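Local coordinates for MdbA protein (Corynebacterium matruchotii ATCC 14266, PDB 6BO0) that acts as a thiol-disulfide oxidoreductase of the DsbA family and probably introduces disulfide bonds into exported proteins, at residues 20-23 and 28-31; 100-105 and 155-160. One frame throughout, in Å; residues are numbered along the deposited sequence.

Contact 1: 20-23 and 28-31; sequences NNKV and VQLV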
ATOM      1  N   ASN A  20     -10.142   3.252  -9.189  1.00 16.76           N
ATOM      2  CA  ASN A  20      -9.032   3.004 -10.098  1.00 17.31           C
ATOM      3  C   ASN A  20      -7.709   3.095  -9.373  1.00 15.17           C
ATOM      4  O   ASN A  20      -7.595   3.746  -8.336  1.00 17.22           O
ATOM      5  CB  ASN A  20      -9.075   4.052 -11.216  1.00 20.65           C
ATOM      6  CG  ASN A  20     -10.407   4.090 -11.887  1.00 29.03           C
ATOM      7  OD1 ASN A  20     -10.922   3.026 -12.216  1.00 32.92           O
ATOM      8  ND2 ASN A  20     -10.999   5.254 -12.004  1.00 32.04           N
ATOM      9  N   ASN A  21      -6.719   2.417  -9.944  1.00 15.51           N
ATOM     10  CA  ASN A  21      -5.378   2.408  -9.410  1.00 14.74           C
ATOM     11  C   ASN A  21      -4.418   2.759 -10.499  1.00 14.60           C
ATOM     12  O   ASN A  21      -4.449   2.145 -11.572  1.00 16.89           O
ATOM     13  CB  ASN A  21      -4.987   1.020  -8.846  1.00 14.58           C
ATOM     14  CG  ASN A  21      -5.172  -0.122  -9.856  1.00 15.74           C
ATOM     15  OD1 ASN A  21      -6.244  -0.258 -10.455  1.00 17.71           O
ATOM     16  ND2 ASN A  21      -4.166  -0.958 -10.021  1.00 16.20           N
ATOM     17  N   LYS A  22      -3.523   3.691 -10.236  1.00 15.58           N
ATOM     18  CA  LYS A  22      -2.416   3.880 -11.152  1.00 18.85           C
ATOM     19  C   LYS A  22      -1.203   4.410 -10.401  1.00 16.60           C
ATOM     20  O   LYS A  22      -1.312   4.895  -9.293  1.00 19.66           O
ATOM     21  CB  LYS A  22      -2.787   4.758 -12.327  1.00 27.64           C
ATOM     22  CG  LYS A  22      -2.885   6.206 -11.968  1.00 27.81           C
ATOM     23  CD  LYS A  22      -3.013   7.054 -13.228  1.00 36.25           C
ATOM     24  CE  LYS A  22      -2.536   8.487 -12.997  1.00 40.98           C
ATOM     25  NZ  LYS A  22      -2.126   9.168 -14.260  1.00 54.46           N
ATOM     26  N   VAL A  23      -0.039   4.260 -10.991  1.00 17.07           N
ATOM     27  CA  VAL A  23       1.164   4.838 -10.432  1.00 16.16           C
ATOM     28  C   VAL A  23       1.311   6.256 -10.950  1.00 18.61           C
ATOM     29  O   VAL A  23       1.245   6.487 -12.144  1.00 23.18           O
ATOM     30  CB  VAL A  23       2.377   3.981 -10.768  1.00 19.26           C
ATOM     31  CG1 VAL A  23       3.648   4.614 -10.236  1.00 20.71           C
ATOM     32  CG2 VAL A  23       2.170   2.585 -10.190  1.00 21.96           C
ATOM     33  N   VAL A  28       1.132   5.250  -5.386  1.00 11.61           N
ATOM     34  CA  VAL A  28       0.033   4.460  -5.881  1.00 11.97           C
ATOM     35  C   VAL A  28      -1.229   5.278  -5.635  1.00 12.12           C
ATOM     36  O   VAL A  28      -1.612   5.504  -4.478  1.00 12.94           O
ATOM     37  CB  VAL A  28      -0.039   3.062  -5.212  1.00 12.60           C
ATOM     38  CG1 VAL A  28      -1.299   2.349  -5.654  1.00 13.86           C
ATOM     39  CG2 VAL A  28       1.200   2.227  -5.511  1.00 13.38           C
ATOM     40  N   GLN A  29      -1.828   5.760  -6.723  1.00 12.86           N
ATOM     41  CA  GLN A  29      -2.975   6.658  -6.645  1.00 14.11           C
ATOM     42  C   GLN A  29      -4.245   5.839  -6.759  1.00 12.97           C
ATOM     43  O   GLN A  29      -4.444   5.105  -7.736  1.00 14.59           O
ATOM     44  CB  GLN A  29      -2.891   7.674  -7.800  1.00 17.04           C
ATOM     45  CG  GLN A  29      -4.052   8.664  -7.901  1.00 21.04           C
ATOM     46  CD  GLN A  29      -4.186   9.262  -9.310  1.00 20.87           C
ATOM     47  OE1 GLN A  29      -4.932   8.750 -10.164  1.00 25.22           O
ATOM     48  NE2 GLN A  29      -3.422  10.290  -9.578  1.00 21.10           N
ATOM     49  N   LEU A  30      -5.108   6.015  -5.769  1.00 13.38           N
ATOM     50  CA  LEU A  30      -6.419   5.406  -5.735  1.00 13.53           C
ATOM     51  C   LEU A  30      -7.455   6.513  -5.810  1.00 14.33           C
ATOM     52  O   LEU A  30      -7.521   7.390  -4.949  1.00 14.51           O
ATOM     53  CB  LEU A  30      -6.617   4.607  -4.442  1.00 13.55           C
ATOM     54  CG  LEU A  30      -5.483   3.619  -4.116  1.00 14.36           C
ATOM     55  CD1 LEU A  30      -5.796   2.936  -2.784  1.00 15.27           C
ATOM     56  CD2 LEU A  30      -5.311   2.570  -5.213  1.00 15.25           C
ATOM     57  N   VAL A  31      -8.294   6.456  -6.823  1.00 15.21           N
ATOM     58  CA  VAL A  31      -9.259   7.534  -7.084  1.00 14.21           C
ATOM     59  C   VAL A  31     -10.361   6.939  -7.924  1.00 15.43           C
ATOM     60  O   VAL A  31     -10.129   6.039  -8.735  1.00 17.29           O
ATOM     61  CB  VAL A  31      -8.630   8.766  -7.780  1.00 17.12           C
ATOM     62  CG1 VAL A  31      -8.343   8.515  -9.249  1.00 21.26           C
ATOM     63  CG2 VAL A  31      -9.516   9.979  -7.614  1.00 18.62           C
TER
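The beta hairpin of strands 20-24 and 27-31 is held here by the backbones of Asn20 and Lys22, which pair with Val31 and Gln29. Asn20 and Val31 form one hydrogen-bonded pair, with Asn20 N donating to Val31 O at 2.8 Å and Val31 N returning a longer bond to Asn20 O. Lys22 and Gln29 form the next, in which Gln29 N meets Lys22 O at 2.8 Å and Lys22 N donates to Gln29 O. Between these rungs sits the non-hydrogen-bonded pair Asn21-Leu30, where the CA-H of Asn21 points at Gln29 O (CA to O 3.3 Å). The hairpin forms the edge of the mixed thioredoxin-fold sheet, strand 20-24 being outermost and strand 27-31 bonding onward to strand 72-78. On one face Lys22 and Gln29 run side by side, and the lysine methylenes lie against the amide, CE of Lys22 being 3.7 Å from Gln29 OE1. On the other, CD2 of Leu30 packs 4.0 Å from CB of Asn21. CG of Asn21 stands between the backbone N and the carbonyl carbon (chi1 54°), which turns the amide away from Leu30, and its ND2 bonds Asp104 O.

Contact 2: 100-105 and 155-160; sequences IAKDDS and SDEFKK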
ATOM      1  N   ILE A 100       1.545  -5.247  -8.301  1.00 10.49           N
ATOM      2  CA  ILE A 100       0.099  -5.371  -8.454  1.00 10.55           C
ATOM      3  C   ILE A 100      -0.533  -3.995  -8.755  1.00 11.36           C
ATOM      4  O   ILE A 100      -1.397  -3.876  -9.624  1.00 12.27           O
ATOM      5  CB  ILE A 100      -0.523  -6.014  -7.201  1.00 10.34           C
ATOM      6  CG1 ILE A 100       0.053  -7.409  -6.969  1.00 11.15           C
ATOM      7  CG2 ILE A 100      -2.013  -6.057  -7.266  1.00 12.36           C
ATOM      8  CD1 ILE A 100      -0.290  -8.012  -5.630  1.00 11.81           C
ATOM      9  N   ALA A 101      -0.092  -2.969  -8.041  1.00 10.69           N
ATOM     10  CA  ALA A 101      -0.620  -1.625  -8.274  1.00 11.80           C
ATOM     11  C   ALA A 101      -0.415  -1.180  -9.708  1.00 12.08           C
ATOM     12  O   ALA A 101      -1.292  -0.523 -10.278  1.00 13.54           O
ATOM     13  CB  ALA A 101       0.028  -0.624  -7.340  1.00 11.68           C
ATOM     14  N   LYS A 102       0.757  -1.470 -10.254  1.00 12.56           N
ATOM     15  CA  LYS A 102       1.115  -0.984 -11.573  1.00 14.39           C
ATOM     16  C   LYS A 102       0.465  -1.804 -12.693  1.00 14.17           C
ATOM     17  O   LYS A 102       0.022  -1.241 -13.703  1.00 16.68           O
ATOM     18  CB  LYS A 102       2.640  -0.986 -11.737  1.00 14.34           C
ATOM     19  CG  LYS A 102       3.108  -0.246 -12.986  1.00 17.73           C
ATOM     20  CD  LYS A 102       4.614  -0.189 -13.097  1.00 18.65           C
ATOM     21  CE  LYS A 102       4.965   0.636 -14.310  1.00 25.66           C
ATOM     22  NZ  LYS A 102       6.400   0.874 -14.519  1.00 24.88           N
ATOM     23  N   ASP A 103       0.407  -3.133 -12.520  1.00 14.76           N
ATOM     24  CA  ASP A 103       0.003  -4.048 -13.610  1.00 16.32           C
ATOM     25  C   ASP A 103      -1.325  -4.720 -13.455  1.00 16.93           C
ATOM     26  O   ASP A 103      -1.774  -5.408 -14.383  1.00 22.12           O
ATOM     27  CB  ASP A 103       0.937  -5.240 -13.709  1.00 17.86           C
ATOM     28  CG  ASP A 103       2.239  -4.918 -14.275  1.00 19.24           C
ATOM     29  OD1 ASP A 103       2.614  -3.747 -14.423  1.00 19.90           O
ATOM     30  OD2 ASP A 103       2.949  -5.907 -14.600  1.00 24.50           O
ATOM     31  N   ASP A 104      -1.951  -4.605 -12.307  1.00 14.69           N
ATOM     32  CA  ASP A 104      -3.081  -5.418 -11.991  1.00 14.36           C
ATOM     33  C   ASP A 104      -4.242  -4.548 -11.513  1.00 14.42           C
ATOM     34  O   ASP A 104      -4.245  -3.339 -11.729  1.00 16.23           O
ATOM     35  CB  ASP A 104      -2.676  -6.525 -10.998  1.00 14.43           C
ATOM     36  CG  ASP A 104      -3.382  -7.847 -11.262  1.00 14.37           C
ATOM     37  OD1 ASP A 104      -4.624  -7.905 -11.088  1.00 17.09           O
ATOM     38  OD2 ASP A 104      -2.705  -8.816 -11.648  1.00 14.78           O
ATOM     39  N   SER A 105      -5.264  -5.169 -10.954  1.00 14.72           N
ATOM     40  CA  SER A 105      -6.494  -4.460 -10.653  1.00 15.17           C
ATOM     41  C   SER A 105      -6.448  -3.800  -9.269  1.00 15.22           C
ATOM     42  O   SER A 105      -5.728  -4.214  -8.346  1.00 14.88           O
ATOM     43  CB  SER A 105      -7.707  -5.395 -10.700  1.00 16.72           C
ATOM     44  OG  SER A 105      -7.658  -6.311  -9.620  1.00 17.64           O
ATOM     45  N   SER A 155      11.802  -4.671  -8.688  1.00 12.11           N
ATOM     46  CA  SER A 155      12.561  -4.415  -7.470  1.00 13.02           C
ATOM     47  C   SER A 155      13.347  -3.134  -7.489  1.00 14.09           C
ATOM     48  O   SER A 155      13.342  -2.365  -6.529  1.00 14.93           O
ATOM     49  CB  SER A 155      13.474  -5.590  -7.165  1.00 13.81           C
ATOM     50  OG  SER A 155      12.697  -6.736  -6.824  1.00 14.60           O
ATOM     51  N   ASP A 156      14.025  -2.864  -8.588  1.00 14.41           N
ATOM     52  CA  ASP A 156      14.824  -1.659  -8.657  1.00 16.20           C
ATOM     53  C   ASP A 156      13.951  -0.410  -8.790  1.00 15.14           C
ATOM     54  O   ASP A 156      14.239   0.623  -8.181  1.00 16.96           O
ATOM     55  CB  ASP A 156      15.834  -1.792  -9.785  1.00 21.20           C
ATOM     56  CG  ASP A 156      16.950  -2.809  -9.459  1.00 24.65           C
ATOM     57  OD1 ASP A 156      17.079  -3.245  -8.284  1.00 31.12           O
ATOM     58  OD2 ASP A 156      17.706  -3.164 -10.377  1.00 35.80           O
ATOM     59  N   GLU A 157      12.880  -0.500  -9.570  1.00 14.31           N
ATOM     60  CA  GLU A 157      11.929   0.597  -9.680  1.00 14.79           C
ATOM     61  C   GLU A 157      11.357   0.934  -8.301  1.00 13.96           C
ATOM     62  O   GLU A 157      11.237   2.105  -7.923  1.00 14.07           O
ATOM     63  CB  GLU A 157      10.851   0.188 -10.645  1.00 15.91           C
ATOM     64  CG  GLU A 157       9.862   1.266 -11.032  1.00 19.18           C
ATOM     65  CD  GLU A 157       9.111   0.908 -12.310  1.00 19.68           C
ATOM     66  OE1 GLU A 157       9.761   0.597 -13.327  1.00 24.70           O
ATOM     67  OE2 GLU A 157       7.885   0.956 -12.332  1.00 21.55           O
ATOM     68  N   PHE A 158      11.038  -0.098  -7.525  1.00 12.74           N
ATOM     69  CA  PHE A 158      10.498   0.105  -6.200  1.00 12.64           C
ATOM     70  C   PHE A 158      11.513   0.766  -5.267  1.00 13.38           C
ATOM     71  O   PHE A 158      11.153   1.600  -4.448  1.00 13.21           O
ATOM     72  CB  PHE A 158       9.982  -1.205  -5.587  1.00 13.78           C
ATOM     73  CG  PHE A 158       9.468  -0.977  -4.187  1.00 12.15           C
ATOM     74  CD1 PHE A 158       8.231  -0.369  -3.987  1.00 13.13           C
ATOM     75  CD2 PHE A 158      10.270  -1.217  -3.090  1.00 13.40           C
ATOM     76  CE1 PHE A 158       7.805  -0.041  -2.710  1.00 13.80           C
ATOM     77  CE2 PHE A 158       9.848  -0.883  -1.809  1.00 13.19           C
ATOM     78  CZ  PHE A 158       8.616  -0.289  -1.629  1.00 13.81           C
ATOM     79  N   LYS A 159      12.791   0.404  -5.371  1.00 13.70           N
ATOM     80  CA  LYS A 159      13.807   1.078  -4.549  0.60 15.36           C
ATOM     81  C   LYS A 159      13.735   2.595  -4.747  1.00 14.36           C
ATOM     82  O   LYS A 159      13.824   3.377  -3.779  1.00 15.10           O
ATOM     83  CB  LYS A 159      15.214   0.565  -4.862  0.60 18.66           C
ATOM     84  CG  LYS A 159      15.511  -0.844  -4.357  0.60 22.33           C
ATOM     85  CD  LYS A 159      16.945  -1.250  -4.677  0.60 31.23           C
ATOM     86  CE  LYS A 159      17.095  -2.755  -4.861  0.60 34.60           C
ATOM     87  NZ  LYS A 159      18.529  -3.139  -4.960  0.60 40.73           N
ATOM     88  N   LYS A 160      13.591   3.018  -5.997  1.00 14.54           N
ATOM     89  CA  LYS A 160      13.478   4.446  -6.290  1.00 15.31           C
ATOM     90  C   LYS A 160      12.156   5.031  -5.785  1.00 14.70           C
ATOM     91  O   LYS A 160      12.125   6.167  -5.307  1.00 15.89           O
ATOM     92  CB  LYS A 160      13.644   4.720  -7.792  1.00 17.86           C
ATOM     93  CG  LYS A 160      13.551   6.206  -8.144  1.00 19.58           C
ATOM     94  CD  LYS A 160      14.059   6.507  -9.538  1.00 22.43           C
ATOM     95  CE  LYS A 160      13.454   7.753 -10.156  1.00 29.03           C
ATOM     96  NZ  LYS A 160      13.413   8.958  -9.318  1.00 28.35           N
TER
HETATM   97  O   HOH W   1       8.767  -0.189 -15.868  1.00 47.37           O
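Lys102 and Glu157 alone carry the contact between segments 100-105 and 155-160, and the direct link is ionic. NZ of Lys102 lies 2.6 Å from OE2 of Glu157, a hydrogen-bonded salt bridge that uses the syn lone pair of that oxygen. Both extended chains leave their helices toward each other, with CG anti to the backbone N (chi1 -169° in Lys102, -172° in Glu157), which lets them span the 11.1 Å between Lys102 CA and Glu157 CA. They meet at about a right angle.

A water supplements the ionic bond, accepting from Lys102 NZ at 2.9 Å and donating to Glu157 OE1 at 2.8 Å, so the ammonium addresses one oxygen directly and the other through solvent. Glu157 OE2 also has a hydrogen bond with the hydroxyl of Tyr98 on helix 89-103, which should restrict rotation of the carboxylate.

Local polar bonds order the end of the first helix. Asp104 N closes a helical turn on Ile100 O at 2.8 Å; OD1 of Asp104 then accepts from Ser105 N, also at 2.8 Å, through its anti lone pair. Ser105 is the N-cap of helix 106-118, its OG accepting from Val108 N. The whole is a surface salt bridge between helix 89-103, in the helical region that follows strand 72-78, as in DsbA-like thioredoxin folds, and helix 155-172, which leads back to strand 181-184.

In the fold
Contact 1 is partly buried, contact 2 lies at the surface, and they differ in kind. Contact 1 buries 363 Å² between adjacent strands, which are held by four backbone hydrogen bonds; contact 2 buries 78 Å² and joins two segments distant in sequence through one charged pair, although Phe158 also packs on helix 89-103. Their centres lie about 12 Å apart, and segment 100-105 bridges them, with CG2 of Val28 packing 3.6 Å from CB of Ala101. Segment 100-105 meets the hairpin with the Ala101 side chain and the Asp104 carbonyl, while Lys102 both lies against Val23 and pairs with Glu157, tying the edge of the sheet to the helical part of the fold.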